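Local coordinates for protein dTDP-4-amino-4,6-dideoxyglucose formyltransferase (Mycobacterium tuberculosis CAS/NITR204, PDB 5VYQ) that probably transfers a formyl group from a reduced folate cofactor to the sugar amine of dTDP-4-amino-4,6-dideoxyglucose, at residues Val96-Asn100 with Ile177-Tyr182; Phe199-Leu205 with Arg219-Leu223. All coordinates share one frame; numbering follows the deposited sequence.

Contact 1. Residues Val96-Asn100 with Ile177-Tyr182. With FON (N-{[4-({[(6R)-2-amino-5-formyl-4-oxo-1,4,5,6,7,8-hexahydropteridin-6-yl]methyl}amino)phenyl]carbonyl}-L-glutamic acid), chain C.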
ATOM      1  N   VAL A  96      -5.007 -41.528  20.608  1.00 10.14           N
ATOM      2  CA  VAL A  96      -5.924 -40.676  21.361  1.00 10.68           C
ATOM      3  C   VAL A  96      -6.703 -39.810  20.366  1.00 11.24           C
ATOM      4  O   VAL A  96      -6.140 -39.467  19.319  1.00 10.61           O
ATOM      5  CB  VAL A  96      -5.211 -39.833  22.420  1.00 11.31           C
ATOM      6  CG1 VAL A  96      -4.192 -38.883  21.770  1.00 12.02           C
ATOM      7  CG2 VAL A  96      -6.245 -39.150  23.335  1.00 14.32           C
ATOM      8  N   ARG A  97      -7.941 -39.466  20.705  1.00 11.01           N
ATOM      9  CA  ARG A  97      -8.730 -38.586  19.816  1.00 11.02           C
ATOM     10  C   ARG A  97      -8.055 -37.230  19.725  1.00 10.27           C
ATOM     11  O   ARG A  97      -7.803 -36.584  20.734  1.00  9.57           O
ATOM     12  CB  ARG A  97     -10.161 -38.449  20.343  1.00 11.71           C
ATOM     13  CG  ARG A  97     -11.095 -37.759  19.342  1.00 11.71           C
ATOM     14  CD  ARG A  97     -12.551 -38.008  19.694  1.00 11.47           C
ATOM     15  NE  ARG A  97     -12.875 -37.638  21.078  1.00 13.12           N
ATOM     16  CZ  ARG A  97     -13.366 -36.470  21.468  1.00 12.37           C
ATOM     17  NH1 ARG A  97     -13.570 -36.226  22.747  1.00 12.57           N
ATOM     18  NH2 ARG A  97     -13.660 -35.526  20.592  1.00 12.74           N
ATOM     19  N   CYS A  98      -7.735 -36.800  18.498  1.00  9.52           N
ATOM     20  CA  CYS A  98      -7.077 -35.532  18.292  1.00  9.77           C
ATOM     21  C   CYS A  98      -7.967 -34.709  17.360  1.00  9.72           C
ATOM     22  O   CYS A  98      -8.498 -35.221  16.361  1.00 10.75           O
ATOM     23  CB  CYS A  98      -5.700 -35.695  17.628  1.00 10.65           C
ATOM     24  SG  CYS A  98      -4.464 -36.570  18.628  1.00 10.34           S
ATOM     25  N   VAL A  99      -8.119 -33.442  17.706  1.00  9.39           N
ATOM     26  CA  VAL A  99      -8.990 -32.525  16.984  1.00  9.55           C
ATOM     27  C   VAL A  99      -8.212 -31.260  16.711  1.00  9.59           C
ATOM     28  O   VAL A  99      -7.524 -30.749  17.585  1.00 10.56           O
ATOM     29  CB  VAL A  99     -10.251 -32.249  17.838  1.00  9.59           C
ATOM     30  CG1 VAL A  99     -11.116 -31.129  17.281  1.00  9.42           C
ATOM     31  CG2 VAL A  99     -11.087 -33.504  17.901  1.00 11.80           C
ATOM     32  N   ASN A 100      -8.355 -30.757  15.489  1.00  9.21           N
ATOM     33  CA  ASN A 100      -7.726 -29.554  15.007  1.00  9.32           C
ATOM     34  C   ASN A 100      -8.741 -28.441  14.814  1.00  9.57           C
ATOM     35  O   ASN A 100      -9.855 -28.677  14.356  1.00  8.72           O
ATOM     36  CB  ASN A 100      -7.082 -29.861  13.653  1.00 10.26           C
ATOM     37  CG  ASN A 100      -6.172 -28.763  13.171  1.00 10.44           C
ATOM     38  OD1 ASN A 100      -5.416 -28.165  13.945  1.00 10.74           O
ATOM     39  ND2 ASN A 100      -6.152 -28.548  11.856  1.00  9.96           N
ATOM     40  N   ILE A 177     -17.267 -31.327  21.422  1.00 11.76           N
ATOM     41  CA  ILE A 177     -15.885 -31.662  21.188  1.00 10.67           C
ATOM     42  C   ILE A 177     -15.315 -32.410  22.372  1.00 10.89           C
ATOM     43  O   ILE A 177     -14.700 -33.478  22.241  1.00 10.35           O
ATOM     44  CB  ILE A 177     -15.055 -30.413  20.886  1.00 10.80           C
ATOM     45  CG1 ILE A 177     -15.452 -29.819  19.538  1.00 10.94           C
ATOM     46  CG2 ILE A 177     -13.538 -30.728  20.828  1.00 11.28           C
ATOM     47  CD1 ILE A 177     -15.085 -28.354  19.364  1.00 12.76           C
ATOM     48  N   ARG A 178     -15.550 -31.841  23.539  1.00 11.48           N
ATOM     49  CA  ARG A 178     -15.175 -32.459  24.801  1.00 12.97           C
ATOM     50  C   ARG A 178     -15.669 -33.895  24.926  1.00 15.12           C
ATOM     51  O   ARG A 178     -14.904 -34.833  25.209  1.00 13.70           O
ATOM     52  CB  ARG A 178     -15.657 -31.572  25.960  1.00 13.35           C
ATOM     53  CG  ARG A 178     -15.342 -32.122  27.351  1.00 15.52           C
ATOM     54  CD  ARG A 178     -16.203 -31.468  28.430  1.00 14.40           C
ATOM     55  NE  ARG A 178     -17.633 -31.731  28.170  1.00 16.34           N
ATOM     56  CZ  ARG A 178     -18.647 -30.936  28.503  1.00 16.84           C
ATOM     57  NH1 ARG A 178     -18.436 -29.789  29.129  1.00 16.51           N
ATOM     58  NH2 ARG A 178     -19.884 -31.287  28.189  1.00 17.04           N
ATOM     59  N   ASP A 179     -16.952 -34.076  24.649  1.00 13.87           N
ATOM     60  CA  ASP A 179     -17.617 -35.327  24.935  1.00 16.76           C
ATOM     61  C   ASP A 179     -17.521 -36.308  23.789  1.00 18.23           C
ATOM     62  O   ASP A 179     -17.864 -37.468  23.944  1.00 17.48           O
ATOM     63  CB  ASP A 179     -19.087 -35.071  25.174  1.00 17.03           C
ATOM     64  CG  ASP A 179     -19.364 -34.318  26.470  1.00 18.94           C
ATOM     65  OD1 ASP A 179     -18.550 -34.334  27.413  1.00 20.16           O
ATOM     66  OD2 ASP A 179     -20.419 -33.660  26.529  1.00 20.44           O
ATOM     67  N   GLY A 180     -17.092 -35.867  22.625  1.00 15.29           N
ATOM     68  CA  GLY A 180     -17.079 -36.752  21.461  1.00 15.41           C
ATOM     69  C   GLY A 180     -18.483 -37.160  21.041  1.00 16.42           C
ATOM     70  O   GLY A 180     -18.661 -38.224  20.450  1.00 18.18           O
ATOM     71  N   SER A 181     -19.464 -36.298  21.264  1.00 17.27           N
ATOM     72  CA  SER A 181     -20.874 -36.621  21.019  1.00 20.46           C
ATOM     73  C   SER A 181     -21.343 -36.273  19.604  1.00 22.28           C
ATOM     74  O   SER A 181     -22.470 -36.545  19.213  1.00 24.46           O
ATOM     75  CB  SER A 181     -21.740 -35.899  22.042  1.00 21.49           C
ATOM     76  OG  SER A 181     -21.548 -34.500  21.931  1.00 23.53           O
ATOM     77  N   TYR A 182     -20.477 -35.676  18.808  1.00 18.07           N
ATOM     78  CA  TYR A 182     -20.831 -35.274  17.452  1.00 17.09           C
ATOM     79  C   TYR A 182     -20.815 -36.469  16.515  1.00 16.13           C
ATOM     80  O   TYR A 182     -20.274 -37.507  16.868  1.00 17.24           O
ATOM     81  CB  TYR A 182     -19.806 -34.239  16.966  1.00 15.74           C
ATOM     82  CG  TYR A 182     -18.377 -34.645  17.188  1.00 12.72           C
ATOM     83  CD1 TYR A 182     -17.752 -35.555  16.330  1.00 12.17           C
ATOM     84  CD2 TYR A 182     -17.633 -34.109  18.231  1.00 12.47           C
ATOM     85  CE1 TYR A 182     -16.435 -35.947  16.516  1.00 10.68           C
ATOM     86  CE2 TYR A 182     -16.304 -34.512  18.436  1.00 12.34           C
ATOM     87  CZ  TYR A 182     -15.721 -35.408  17.561  1.00 10.25           C
ATOM     88  OH  TYR A 182     -14.424 -35.818  17.698  1.00 10.71           O
TER
HETATM   89  N1  FON C 301      -0.787 -33.221  12.532  1.00 14.99           N
HETATM   90  C2  FON C 301      -1.401 -33.944  11.602  1.00 16.49           C
HETATM   91  NA2 FON C 301      -1.121 -35.277  11.533  1.00 17.34           N
HETATM   92  N3  FON C 301      -2.256 -33.352  10.752  1.00 14.33           N
HETATM   93  C4  FON C 301      -2.543 -32.028  10.787  1.00 19.09           C
HETATM   94  O4  FON C 301      -3.374 -31.518   9.998  1.00 20.18           O
HETATM   95  C4A FON C 301      -1.904 -31.206  11.830  1.00 16.25           C
HETATM   96  N5  FON C 301      -2.043 -29.818  11.990  1.00 17.41           N
HETATM   97  C6  FON C 301      -0.892 -29.157  12.627  1.00 17.83           C
HETATM   98  C7  FON C 301      -0.656 -29.843  13.976  1.00 17.17           C
HETATM   99  N8  FON C 301      -0.406 -31.243  13.735  1.00 16.34           N
HETATM  100  C8A FON C 301      -0.998 -31.912  12.729  1.00 16.41           C
HETATM  101  C9  FON C 301       0.369 -29.134  11.735  1.00 19.42           C
HETATM  102  N10 FON C 301       0.110 -28.297  10.566  1.00 20.12           N
HETATM  103  C11 FON C 301       2.868 -27.603   7.531  1.00 28.72           C
HETATM  104  C12 FON C 301       1.571 -27.097   7.451  1.00 31.13           C
HETATM  105  C13 FON C 301       0.667 -27.343   8.479  1.00 25.31           C
HETATM  106  C14 FON C 301       1.044 -28.073   9.601  1.00 24.44           C
HETATM  107  C15 FON C 301       2.334 -28.585   9.696  1.00 28.42           C
HETATM  108  C16 FON C 301       3.237 -28.349   8.658  1.00 30.03           C
HETATM  109  C   FON C 301       3.846 -27.320   6.384  1.00 35.51           C
HETATM  110  O   FON C 301       3.606 -26.496   5.475  1.00 35.16           O
HETATM  111  N   FON C 301       5.011 -27.977   6.398  1.00 32.99           N
HETATM  112  CA  FON C 301       6.085 -27.751   5.432  1.00 40.53           C
HETATM  113  CB  FON C 301       7.417 -27.395   6.111  1.00 41.42           C
HETATM  114  CG  FON C 301       7.234 -26.126   6.953  1.00 44.28           C
HETATM  115  CD  FON C 301       8.488 -25.373   7.351  1.00 50.28           C
HETATM  116  OE1 FON C 301       9.518 -25.503   6.657  1.00 46.75           O
HETATM  117  OE2 FON C 301       8.435 -24.600   8.344  1.00 49.28           O
HETATM  118  CT  FON C 301       6.227 -28.968   4.568  1.00 41.31           C
HETATM  119  O1  FON C 301       6.837 -28.793   3.485  1.00 39.67           O
HETATM  120  O2  FON C 301       5.732 -30.060   4.945  1.00 36.65           O
HETATM  121  CP1 FON C 301      -3.065 -29.196  11.577  1.00 17.30           C
HETATM  122  O3  FON C 301      -3.171 -27.980  11.694  1.00 17.06           O

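Contact 2. Residues Phe199-Leu205 with Arg219-Leu223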
ATOM      1  N   PHE A 199       3.628 -20.737  -0.475  1.00 14.65           N
ATOM      2  CA  PHE A 199       3.543 -19.340  -0.064  1.00 13.47           C
ATOM      3  C   PHE A 199       4.848 -18.611  -0.370  1.00 15.92           C
ATOM      4  O   PHE A 199       4.852 -17.515  -0.946  1.00 16.02           O
ATOM      5  CB  PHE A 199       3.240 -19.241   1.440  1.00 15.21           C
ATOM      6  CG  PHE A 199       3.195 -17.846   1.936  1.00 14.64           C
ATOM      7  CD1 PHE A 199       2.110 -17.041   1.638  1.00 15.70           C
ATOM      8  CD2 PHE A 199       4.246 -17.331   2.656  1.00 14.91           C
ATOM      9  CE1 PHE A 199       2.068 -15.734   2.078  1.00 14.18           C
ATOM     10  CE2 PHE A 199       4.187 -16.029   3.095  1.00 14.51           C
ATOM     11  CZ  PHE A 199       3.121 -15.233   2.803  1.00 13.80           C
ATOM     12  N   GLU A 200       5.984 -19.216  -0.022  1.00 15.92           N
ATOM     13  CA  GLU A 200       7.282 -18.561  -0.344  1.00 18.48           C
ATOM     14  C   GLU A 200       7.402 -18.293  -1.824  1.00 16.52           C
ATOM     15  O   GLU A 200       7.801 -17.212  -2.292  1.00 19.36           O
ATOM     16  CB  GLU A 200       8.480 -19.403   0.175  1.00 20.96           C
ATOM     17  CG  GLU A 200       8.476 -19.515   1.698  1.00 23.94           C
ATOM     18  CD  GLU A 200       8.511 -18.144   2.347  1.00 24.66           C
ATOM     19  OE1 GLU A 200       9.443 -17.409   1.973  1.00 25.33           O
ATOM     20  OE2 GLU A 200       7.653 -17.814   3.194  1.00 29.95           O
ATOM     21  N   GLN A 201       6.985 -19.224  -2.645  1.00 18.80           N
ATOM     22  CA  GLN A 201       7.039 -18.944  -4.056  1.00 18.89           C
ATOM     23  C   GLN A 201       6.113 -17.837  -4.562  1.00 22.06           C
ATOM     24  O   GLN A 201       6.502 -17.009  -5.367  1.00 22.51           O
ATOM     25  CB  GLN A 201       6.734 -20.211  -4.810  1.00 22.07           C
ATOM     26  CG  GLN A 201       6.888 -20.061  -6.295  1.00 26.92           C
ATOM     27  CD  GLN A 201       6.861 -21.377  -7.020  1.00 35.72           C
ATOM     28  OE1 GLN A 201       7.517 -22.343  -6.622  1.00 41.30           O
ATOM     29  NE2 GLN A 201       6.109 -21.421  -8.110  1.00 40.54           N
ATOM     30  N   LEU A 202       4.887 -17.797  -4.059  1.00 20.24           N
ATOM     31  CA  LEU A 202       3.933 -16.741  -4.397  1.00 17.09           C
ATOM     32  C   LEU A 202       4.394 -15.313  -4.055  1.00 15.07           C
ATOM     33  O   LEU A 202       4.010 -14.315  -4.714  1.00 14.83           O
ATOM     34  CB  LEU A 202       2.650 -17.073  -3.639  1.00 19.16           C
ATOM     35  CG  LEU A 202       1.329 -16.425  -4.019  1.00 21.58           C
ATOM     36  CD1 LEU A 202       0.888 -16.700  -5.453  1.00 21.67           C
ATOM     37  CD2 LEU A 202       0.276 -17.003  -3.075  1.00 22.03           C
ATOM     38  N   ARG A 203       5.155 -15.204  -2.976  1.00 13.80           N
ATOM     39  CA  ARG A 203       5.718 -13.951  -2.478  1.00 16.46           C
ATOM     40  C   ARG A 203       6.416 -13.133  -3.555  1.00 15.85           C
ATOM     41  O   ARG A 203       6.392 -11.897  -3.546  1.00 14.69           O
ATOM     42  CB  ARG A 203       6.751 -14.206  -1.366  1.00 18.24           C
ATOM     43  CG  ARG A 203       6.173 -14.533   0.004  1.00 18.54           C
ATOM     44  CD  ARG A 203       7.272 -14.814   0.997  1.00 18.24           C
ATOM     45  NE  ARG A 203       7.901 -13.566   1.375  1.00 19.86           N
ATOM     46  CZ  ARG A 203       9.003 -13.475   2.079  1.00 21.09           C
ATOM     47  NH1 ARG A 203       9.629 -14.581   2.510  1.00 21.76           N
ATOM     48  NH2 ARG A 203       9.435 -12.269   2.396  1.00 23.05           N
ATOM     49  N   ARG A 204       7.107 -13.810  -4.445  1.00 13.18           N
ATOM     50  CA  ARG A 204       7.990 -13.155  -5.390  1.00 13.27           C
ATOM     51  C   ARG A 204       7.181 -12.757  -6.600  1.00 13.50           C
ATOM     52  O   ARG A 204       6.518 -13.585  -7.211  1.00 14.66           O
ATOM     53  CB  ARG A 204       9.119 -14.100  -5.793  1.00 15.65           C
ATOM     54  CG  ARG A 204      10.098 -13.446  -6.746  1.00 16.81           C
ATOM     55  CD  ARG A 204      11.061 -14.528  -7.242  1.00 21.89           C
ATOM     56  NE  ARG A 204      10.260 -15.258  -8.213  1.00 24.79           N
ATOM     57  CZ  ARG A 204      10.138 -14.978  -9.514  1.00 30.76           C
ATOM     58  NH1 ARG A 204      10.838 -14.018 -10.110  1.00 27.79           N
ATOM     59  NH2 ARG A 204       9.332 -15.733 -10.253  1.00 32.11           N
ATOM     60  N   LEU A 205       7.178 -11.459  -6.889  1.00 12.06           N
ATOM     61  CA  LEU A 205       6.430 -10.901  -8.002  1.00 13.54           C
ATOM     62  C   LEU A 205       7.348 -10.814  -9.215  1.00 15.14           C
ATOM     63  O   LEU A 205       8.398 -10.178  -9.139  1.00 18.23           O
ATOM     64  CB  LEU A 205       5.946  -9.500  -7.692  1.00 13.10           C
ATOM     65  CG  LEU A 205       5.181  -9.343  -6.365  1.00 13.15           C
ATOM     66  CD1 LEU A 205       4.787  -7.904  -6.189  1.00 14.53           C
ATOM     67  CD2 LEU A 205       3.971 -10.278  -6.394  1.00 14.25           C
ATOM     68  N   ARG A 219      -3.450 -10.585  -6.139  1.00  9.63           N
ATOM     69  CA  ARG A 219      -2.138 -10.993  -5.630  1.00  9.68           C
ATOM     70  C   ARG A 219      -1.597 -10.114  -4.527  1.00  9.52           C
ATOM     71  O   ARG A 219      -1.091 -10.621  -3.512  1.00  9.39           O
ATOM     72  CB  ARG A 219      -1.155 -11.064  -6.801  1.00 11.13           C
ATOM     73  CG  ARG A 219       0.272 -11.509  -6.516  1.00 13.31           C
ATOM     74  CD  ARG A 219       0.366 -12.978  -6.124  1.00 14.70           C
ATOM     75  NE  ARG A 219       1.729 -13.430  -6.372  1.00 16.58           N
ATOM     76  CZ  ARG A 219       2.254 -13.669  -7.567  1.00 21.74           C
ATOM     77  NH1 ARG A 219       3.550 -13.970  -7.647  1.00 21.85           N
ATOM     78  NH2 ARG A 219       1.498 -13.652  -8.665  1.00 23.02           N
ATOM     79  N   LEU A 220      -1.604  -8.805  -4.740  1.00  8.78           N
ATOM     80  CA  LEU A 220      -1.053  -7.892  -3.773  1.00  9.35           C
ATOM     81  C   LEU A 220      -1.824  -7.896  -2.462  1.00  9.27           C
ATOM     82  O   LEU A 220      -1.238  -7.880  -1.394  1.00  9.60           O
ATOM     83  CB  LEU A 220      -1.033  -6.468  -4.273  1.00 10.20           C
ATOM     84  CG  LEU A 220      -0.128  -6.174  -5.440  1.00 12.42           C
ATOM     85  CD1 LEU A 220      -0.222  -4.674  -5.684  1.00 15.10           C
ATOM     86  CD2 LEU A 220       1.289  -6.601  -5.111  1.00 15.13           C
ATOM     87  N   ARG A 221      -3.155  -7.920  -2.537  1.00  9.57           N
ATOM     88  CA  ARG A 221      -3.910  -7.866  -1.284  1.00  8.60           C
ATOM     89  C   ARG A 221      -3.795  -9.224  -0.547  1.00  8.81           C
ATOM     90  O   ARG A 221      -3.857  -9.293   0.681  1.00  8.61           O
ATOM     91  CB  ARG A 221      -5.375  -7.471  -1.583  1.00  9.60           C
ATOM     92  CG  ARG A 221      -6.286  -8.504  -2.200  1.00  9.27           C
ATOM     93  CD  ARG A 221      -7.511  -7.833  -2.804  1.00  9.60           C
ATOM     94  NE  ARG A 221      -8.467  -8.739  -3.445  1.00  9.58           N
ATOM     95  CZ  ARG A 221      -9.599  -9.181  -2.913  1.00 10.95           C
ATOM     96  NH1 ARG A 221      -9.954  -8.900  -1.677  1.00 11.99           N
ATOM     97  NH2 ARG A 221     -10.401  -9.888  -3.678  1.00 10.60           N
ATOM     98  N   ALA A 222      -3.712 -10.317  -1.308  1.00  8.81           N
ATOM     99  CA  ALA A 222      -3.465 -11.613  -0.696  1.00  9.45           C
ATOM    100  C   ALA A 222      -2.174 -11.641   0.132  1.00  9.79           C
ATOM    101  O   ALA A 222      -2.096 -12.368   1.144  1.00  9.54           O
ATOM    102  CB  ALA A 222      -3.469 -12.716  -1.736  1.00 10.53           C
ATOM    103  N   LEU A 223      -1.164 -10.873  -0.311  1.00  9.10           N
ATOM    104  CA  LEU A 223       0.121 -10.815   0.335  1.00 10.56           C
ATOM    105  C   LEU A 223       0.277  -9.668   1.290  1.00 11.40           C
ATOM    106  O   LEU A 223       1.340  -9.453   1.849  1.00 10.06           O
ATOM    107  CB  LEU A 223       1.239 -10.769  -0.728  1.00 10.68           C
ATOM    108  CG  LEU A 223       1.281 -12.008  -1.622  1.00 11.86           C
ATOM    109  CD1 LEU A 223       2.160 -11.864  -2.868  1.00 12.84           C
ATOM    110  CD2 LEU A 223       1.757 -13.192  -0.788  1.00 14.45           C
TER

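Contact 1. Residues Val96-Asn100 with Ile177-Tyr182
R97 reaches from a central strand of the Rossmann-like mixed sheet to the C-terminal end of helix 155-179, and illustrates how one guanidinium can serve carbonyls of a helix's last turn. Its two terminal nitrogens converge end-on upon a single acceptor, I177 O, with R97 NH2 at 2.8 Å and R97 NH1 at 3.0 Å from that oxygen; the oxygen lies almost exactly in the guanidinium plane. R97 NH1 also makes a weak bond to R178 O, its N-H...O angle only 126°. On the other side of the fork, R97 NH2 donates to Y182 OH over 3.0 Å, tilted somewhat from the guanidinium plane, which stands 59° to the tyrosine ring. The R97 chain runs out from the strand with CG anti to the backbone N (chi1 -170°), then bends at chi3 to turn its head into this cluster. G180, whose positive phi marks the exit from the helix, lays its CA over one guanidinium face. Carbonyls at a helix C-terminus should favour the positive charge.

Next to the polar cluster, V99 CG1 packs on I177 CG2 at 4.3 Å. Further out, E131 of the adjacent strand 125-131 is hydrogen-bonded to the Y182 hydroxyl and so helps position it. Strand residue N100 belongs to the folinic acid pocket, its ND2 lying 3.0 Å from the formyl oxygen O3 of the ligand.

Contact 2. Residues Phe199-Leu205 with Arg219-Leu223
R203 and L223 bring their CA atoms to 7.0 Å where helices 196-203 and 213-222 both run out, while L202 and R219 stand 8.5 Å apart between their CA atoms. Both helices fall largely in the C-terminal dimerization region of the N-formyltransferase family. The backbone itself supplies the acceptor: L202 O receives two bonds from R219, one from NE and one from NH1, each 3.0 Å long, in a side-on grip upon a single atom. That oxygen lies near the guanidinium plane, although both donors are tilted from the plane of the carbonyl. A bend at chi2 (69°) directs the arginine chain toward this oxygen. Two leucines sandwich the flat group, L202 CD1 over one face, 3.5 Å from R219 NE, and L205 CD2 over the opposite face. Two N-H groups of an arginine are thus spent on one carbonyl while leucines cover its faces; R219 NH2 has a long, weak ion pair with E209. L223 divides its branches: CD1 comes 3.6 Å from L202 O, and CD2 lies 3.8 Å from CE1 of F199, whose side chain is about 4 Å from the bound dTDP-sugar. L205 and L220 cross at about a right angle, and L220 meets L220 of the second subunit, consistent with a dimerization role.

Around this junction, helix 114-121 packs against L202 and A222, R203 and L205 share backbone hydrogen bonds with W232 of strand 231-234, and strand 240-249 lies against L205 and L220.

How the contacts relate
Read from the N terminus, the chain first enters contact 1 on strand 97-102, then runs through helix 114-121 and the antiparallel strands 125-131 and 141-147 before helix 155-179 returns to close a loop of 76 intervening residues. Contact 2 opens only afterwards and closes a far shorter one, 13 residues that include strand 210-212 and most of helix 213-222. The two loops are therefore in series, neither nested nor crossing. Contact 1 ties a helix end to the main sheet; contact 2 joins two helices of the C-terminal region. They lie on opposite sides of the chain's centre, their centres 35 Å apart.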